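Local coordinates for protein LipS lipolytic enzyme (Unidentified, PDB 4FBM) that probably hydrolyses ester bonds in lipid substrates, acting as a thermostable lipase of the alpha/beta-hydrolase superfamily, at residues A[121-126]-A[145-150]; A[218-223]-A[270-275]. All coordinates share one frame; numbering follows the deposited sequence.

Contact 1 of 2, residues A[121-126]-A[145-150]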
# COMPACT_ATOMS: atom_id res chain seq x y z
N PHE A 121 2.27 -10.41 23.47
CA PHE A 121 2.82 -9.09 23.19
C PHE A 121 3.60 -9.07 21.83
O PHE A 121 4.36 -10.01 21.50
CB PHE A 121 3.77 -8.73 24.32
CG PHE A 121 3.10 -8.15 25.51
CD1 PHE A 121 2.90 -8.91 26.65
CD2 PHE A 121 2.68 -6.84 25.51
CE1 PHE A 121 2.29 -8.36 27.78
CE2 PHE A 121 2.06 -6.28 26.63
CZ PHE A 121 1.86 -7.05 27.78
N MET A 122 3.45 -7.99 21.05
CA MET A 122 4.26 -7.89 19.84
C MET A 122 5.15 -6.64 19.74
O MET A 122 4.76 -5.52 20.09
CB MET A 122 3.43 -8.06 18.56
CG MET A 122 4.30 -8.27 17.29
SD MET A 122 3.33 -8.78 15.87
CE MET A 122 4.55 -8.85 14.55
N THR A 123 6.35 -6.88 19.24
CA THR A 123 7.29 -5.83 18.97
C THR A 123 8.08 -6.14 17.70
O THR A 123 8.40 -7.31 17.39
CB THR A 123 8.21 -5.58 20.20
OG1 THR A 123 8.55 -4.18 20.26
CG2 THR A 123 9.46 -6.43 20.13
N GLY A 124 8.36 -5.07 16.95
CA GLY A 124 9.13 -5.19 15.71
C GLY A 124 9.78 -3.89 15.30
O GLY A 124 9.39 -2.77 15.72
N LEU A 125 10.80 -4.03 14.46
CA LEU A 125 11.60 -2.90 13.99
C LEU A 125 11.26 -2.64 12.56
O LEU A 125 11.31 -3.55 11.74
CB LEU A 125 13.11 -3.19 14.13
CG LEU A 125 14.10 -2.24 13.42
CD1 LEU A 125 13.84 -0.77 13.77
CD2 LEU A 125 15.52 -2.61 13.70
N SER A 126 10.94 -1.39 12.25
CA SER A 126 10.86 -0.96 10.85
C SER A 126 9.64 -1.59 10.17
O SER A 126 8.49 -1.24 10.51
CB SER A 126 12.17 -1.29 10.09
OG SER A 126 12.27 -0.52 8.92
N GLY A 145 -0.30 -6.10 24.42
CA GLY A 145 0.36 -4.85 24.03
C GLY A 145 1.36 -4.86 22.86
O GLY A 145 2.02 -5.87 22.54
N ILE A 146 1.50 -3.70 22.23
CA ILE A 146 2.46 -3.58 21.16
C ILE A 146 3.53 -2.51 21.36
O ILE A 146 3.25 -1.43 21.87
CB ILE A 146 1.78 -3.34 19.80
CG1 ILE A 146 0.93 -2.05 19.84
CG2 ILE A 146 1.03 -4.59 19.35
CD1 ILE A 146 0.68 -1.49 18.47
N MET A 147 4.75 -2.81 20.91
CA MET A 147 5.83 -1.83 20.93
C MET A 147 6.43 -1.68 19.55
O MET A 147 7.47 -2.27 19.23
CB MET A 147 6.94 -2.20 21.95
CG MET A 147 6.46 -2.44 23.36
SD MET A 147 5.81 -4.13 23.51
CE MET A 147 7.20 -5.08 24.14
N PRO A 148 5.76 -0.89 18.71
CA PRO A 148 6.36 -0.68 17.40
C PRO A 148 7.54 0.29 17.52
O PRO A 148 7.43 1.33 18.17
CB PRO A 148 5.20 -0.14 16.55
CG PRO A 148 4.30 0.52 17.51
CD PRO A 148 4.45 -0.23 18.83
N ILE A 149 8.67 -0.11 16.93
CA ILE A 149 9.91 0.66 16.90
C ILE A 149 10.18 1.11 15.47
O ILE A 149 10.56 0.29 14.61
CB ILE A 149 11.09 -0.23 17.34
CG1 ILE A 149 10.88 -0.74 18.77
CG2 ILE A 149 12.43 0.49 17.14
CD1 ILE A 149 11.78 -1.90 19.09
N ASN A 150 9.97 2.40 15.21
CA ASN A 150 10.23 2.97 13.89
C ASN A 150 9.44 2.25 12.84
O ASN A 150 9.99 1.72 11.87
CB ASN A 150 11.71 2.84 13.52
CG ASN A 150 12.59 3.83 14.24
OD1 ASN A 150 12.16 4.95 14.60
ND2 ASN A 150 13.85 3.43 14.43
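Met122 O is gripped by two groups of the neighbouring strand: the amide N-H of Met147, with N 2.8 Å from Met122 O, and the CA-H of Ile146. The parallel pairing continues with Met122 N bonded to Gly145 O at 3.0 Å. Further along, Ile149 N bonds to Gly124 O at 3.0 Å. The last acceptor is Ile149 O, which takes the Ser126 N-H, with N 2.9 Å from Ile149 O, and also faces the CA-H of Leu125. Strands 121-125 and 145-149 thus lie nearly parallel, at an angle of 4°.

Phe121 reaches across at the start of the pair. Having CG anti to its carbonyl carbon (chi1 -83°) brings the CD2-CE2 edge of the ring against Gly145, with CD2 3.2 Å from Gly145 O. Phe121 also touches Ile276 of helix 265-280. An alanine here lacks the ring and would probably leave a gap between Gly145 and Ile276. At the other end, Leu125 CD1 meets Ile149 CG2 at 3.9 Å, the two side chains slanting across each other.

Next to Leu125, Ser126 OG is hydrogen-bonded to His257. The unit of strand 119-125, helix 127-138 and strand 145-149 is a classic parallel beta-alpha-beta crossover, with Gly124 and Ser126 at what is probably the nucleophile elbow of an alpha/beta-hydrolase.

Contact 2 of 2, residues A[218-223]-A[270-275]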
# COMPACT_ATOMS: atom_id res chain seq x y z
N PRO A 218 -2.94 -1.47 24.42
CA PRO A 218 -1.89 -0.62 24.92
C PRO A 218 -0.65 -0.61 24.05
O PRO A 218 -0.15 -1.66 23.71
CB PRO A 218 -1.57 -1.28 26.27
CG PRO A 218 -2.40 -2.49 26.33
CD PRO A 218 -3.54 -2.23 25.51
N ALA A 219 -0.15 0.58 23.75
CA ALA A 219 0.94 0.79 22.81
C ALA A 219 2.07 1.66 23.31
O ALA A 219 1.87 2.77 23.79
CB ALA A 219 0.40 1.40 21.57
N LEU A 220 3.28 1.15 23.16
CA LEU A 220 4.47 1.93 23.39
C LEU A 220 5.14 2.19 22.05
O LEU A 220 5.79 1.32 21.49
CB LEU A 220 5.39 1.19 24.35
CG LEU A 220 6.82 1.69 24.54
CD1 LEU A 220 6.82 3.02 25.19
CD2 LEU A 220 7.68 0.70 25.33
N ILE A 221 4.97 3.40 21.57
CA ILE A 221 5.42 3.83 20.27
C ILE A 221 6.83 4.45 20.34
O ILE A 221 7.03 5.55 20.85
CB ILE A 221 4.42 4.81 19.70
CG1 ILE A 221 3.08 4.12 19.62
CG2 ILE A 221 4.82 5.29 18.33
CD1 ILE A 221 1.96 5.09 19.44
N ILE A 222 7.79 3.72 19.82
CA ILE A 222 9.15 4.11 19.95
C ILE A 222 9.70 4.53 18.60
O ILE A 222 10.10 3.69 17.79
CB ILE A 222 9.97 2.97 20.45
CG1 ILE A 222 9.41 2.48 21.79
CG2 ILE A 222 11.44 3.39 20.53
CD1 ILE A 222 9.92 1.08 22.17
N GLN A 223 9.72 5.84 18.39
CA GLN A 223 10.27 6.44 17.19
C GLN A 223 11.52 7.24 17.53
O GLN A 223 11.48 8.05 18.47
CB GLN A 223 9.22 7.39 16.62
CG GLN A 223 9.31 7.64 15.11
CD GLN A 223 8.98 6.40 14.29
OE1 GLN A 223 9.88 5.73 13.78
NE2 GLN A 223 7.68 6.09 14.16
N GLU A 270 14.71 -2.15 28.41
CA GLU A 270 14.28 -1.84 29.74
C GLU A 270 12.89 -1.25 29.73
O GLU A 270 11.98 -1.83 30.31
CB GLU A 270 15.36 -1.01 30.48
CG GLU A 270 16.73 -1.78 30.63
CD GLU A 270 16.64 -3.15 31.38
OE1 GLU A 270 17.64 -3.93 31.37
OE2 GLU A 270 15.56 -3.45 31.97
N ARG A 271 12.70 -0.14 29.01
CA ARG A 271 11.35 0.45 28.86
C ARG A 271 10.26 -0.54 28.37
O ARG A 271 9.07 -0.32 28.61
CB ARG A 271 11.38 1.64 27.91
CG ARG A 271 12.13 2.87 28.40
CD ARG A 271 11.42 3.62 29.50
NE ARG A 271 10.03 3.93 29.19
CZ ARG A 271 9.58 5.14 28.88
NH1 ARG A 271 10.42 6.18 28.85
NH2 ARG A 271 8.28 5.33 28.62
N SER A 272 10.66 -1.60 27.65
CA SER A 272 9.70 -2.58 27.18
C SER A 272 9.29 -3.54 28.31
O SER A 272 8.12 -3.91 28.43
CB SER A 272 10.21 -3.31 25.94
OG SER A 272 9.76 -2.69 24.74
N LEU A 273 10.25 -3.93 29.15
CA LEU A 273 9.93 -4.79 30.29
C LEU A 273 8.96 -4.11 31.23
O LEU A 273 7.93 -4.68 31.55
CB LEU A 273 11.18 -5.27 31.03
CG LEU A 273 12.09 -6.21 30.22
CD1 LEU A 273 13.25 -6.75 31.06
CD2 LEU A 273 11.34 -7.35 29.59
N ALA A 274 9.23 -2.87 31.62
CA ALA A 274 8.24 -2.12 32.38
C ALA A 274 6.87 -2.24 31.75
O ALA A 274 5.87 -2.44 32.44
CB ALA A 274 8.61 -0.65 32.47
N PHE A 275 6.82 -2.14 30.42
CA PHE A 275 5.55 -2.14 29.69
C PHE A 275 4.81 -3.47 29.82
O PHE A 275 3.61 -3.49 30.17
CB PHE A 275 5.78 -1.80 28.21
CG PHE A 275 4.54 -1.79 27.39
CD1 PHE A 275 3.67 -0.70 27.44
CD2 PHE A 275 4.23 -2.88 26.59
CE1 PHE A 275 2.50 -0.68 26.69
CE2 PHE A 275 3.07 -2.87 25.84
CZ PHE A 275 2.19 -1.76 25.88
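Leu220 and Phe275 are the residues most buried by the contact, and they meet as a CH-pi pair. Leu220 CB sits over one face of the Phe275 ring, 4.3 Å from its centroid and 20° off the ring normal, displaced toward the rim near CD1. The aromatic side chain gets there because CG stands anti to the backbone N of Phe275 (chi1 180°), which carries the ring from the helix to the strand. Its far end reaches Pro218, just before the strand: Phe275 CZ touches Pro218 CB at 3.8 Å, and the ring turns an edge to Pro218 O.

Strand 219-223 and helix 270-275 run almost antiparallel, at 169°, with their axes 10.1 Å apart. This is the layered build of the alpha/beta-hydrolase fold, in which helices pack on the faces of a central parallel sheet; here the helix is the last one of the chain, 265-280, and Met147 of the neighbouring strand 145-149 also touches Ser272 and Phe275.

The branched end of Leu220 reaches the helix one turn before Phe275, at Arg271 O and Ser272 OG. Leu220 CD2 lies 3.7 Å from Arg271 O and 4.0 Å from Ser272 OG, while Leu220 CD1 comes within 4.4 Å of Arg271 NH2. Arg271 NH2 forms its salt bridge with Glu248 of strand 247-252, at the edge of a largely apolar interface. The Phe275 ring also meets that of His279.

In the fold
Both contacts reach the central parallel sheet, and their centres lie about 8 Å apart. Contact 1 sits deep, its centre about 5 Å from the centre of the chain, and joins two neighbouring strands chiefly through backbone hydrogen bonds. Contact 2 is further out, about 13 Å from that centre, and sets a helix on one face of the sheet mainly through side-chain packing, apolar apart from a charged edge. They meet where strands 145-149 and 219-224 lie side by side: Ile146 O and Leu220 N, 2.9 Å apart, probably form a hydrogen bond. Contact 1 ends at the probable catalytic serine, whereas contact 2 joins the sheet to helix 265-280.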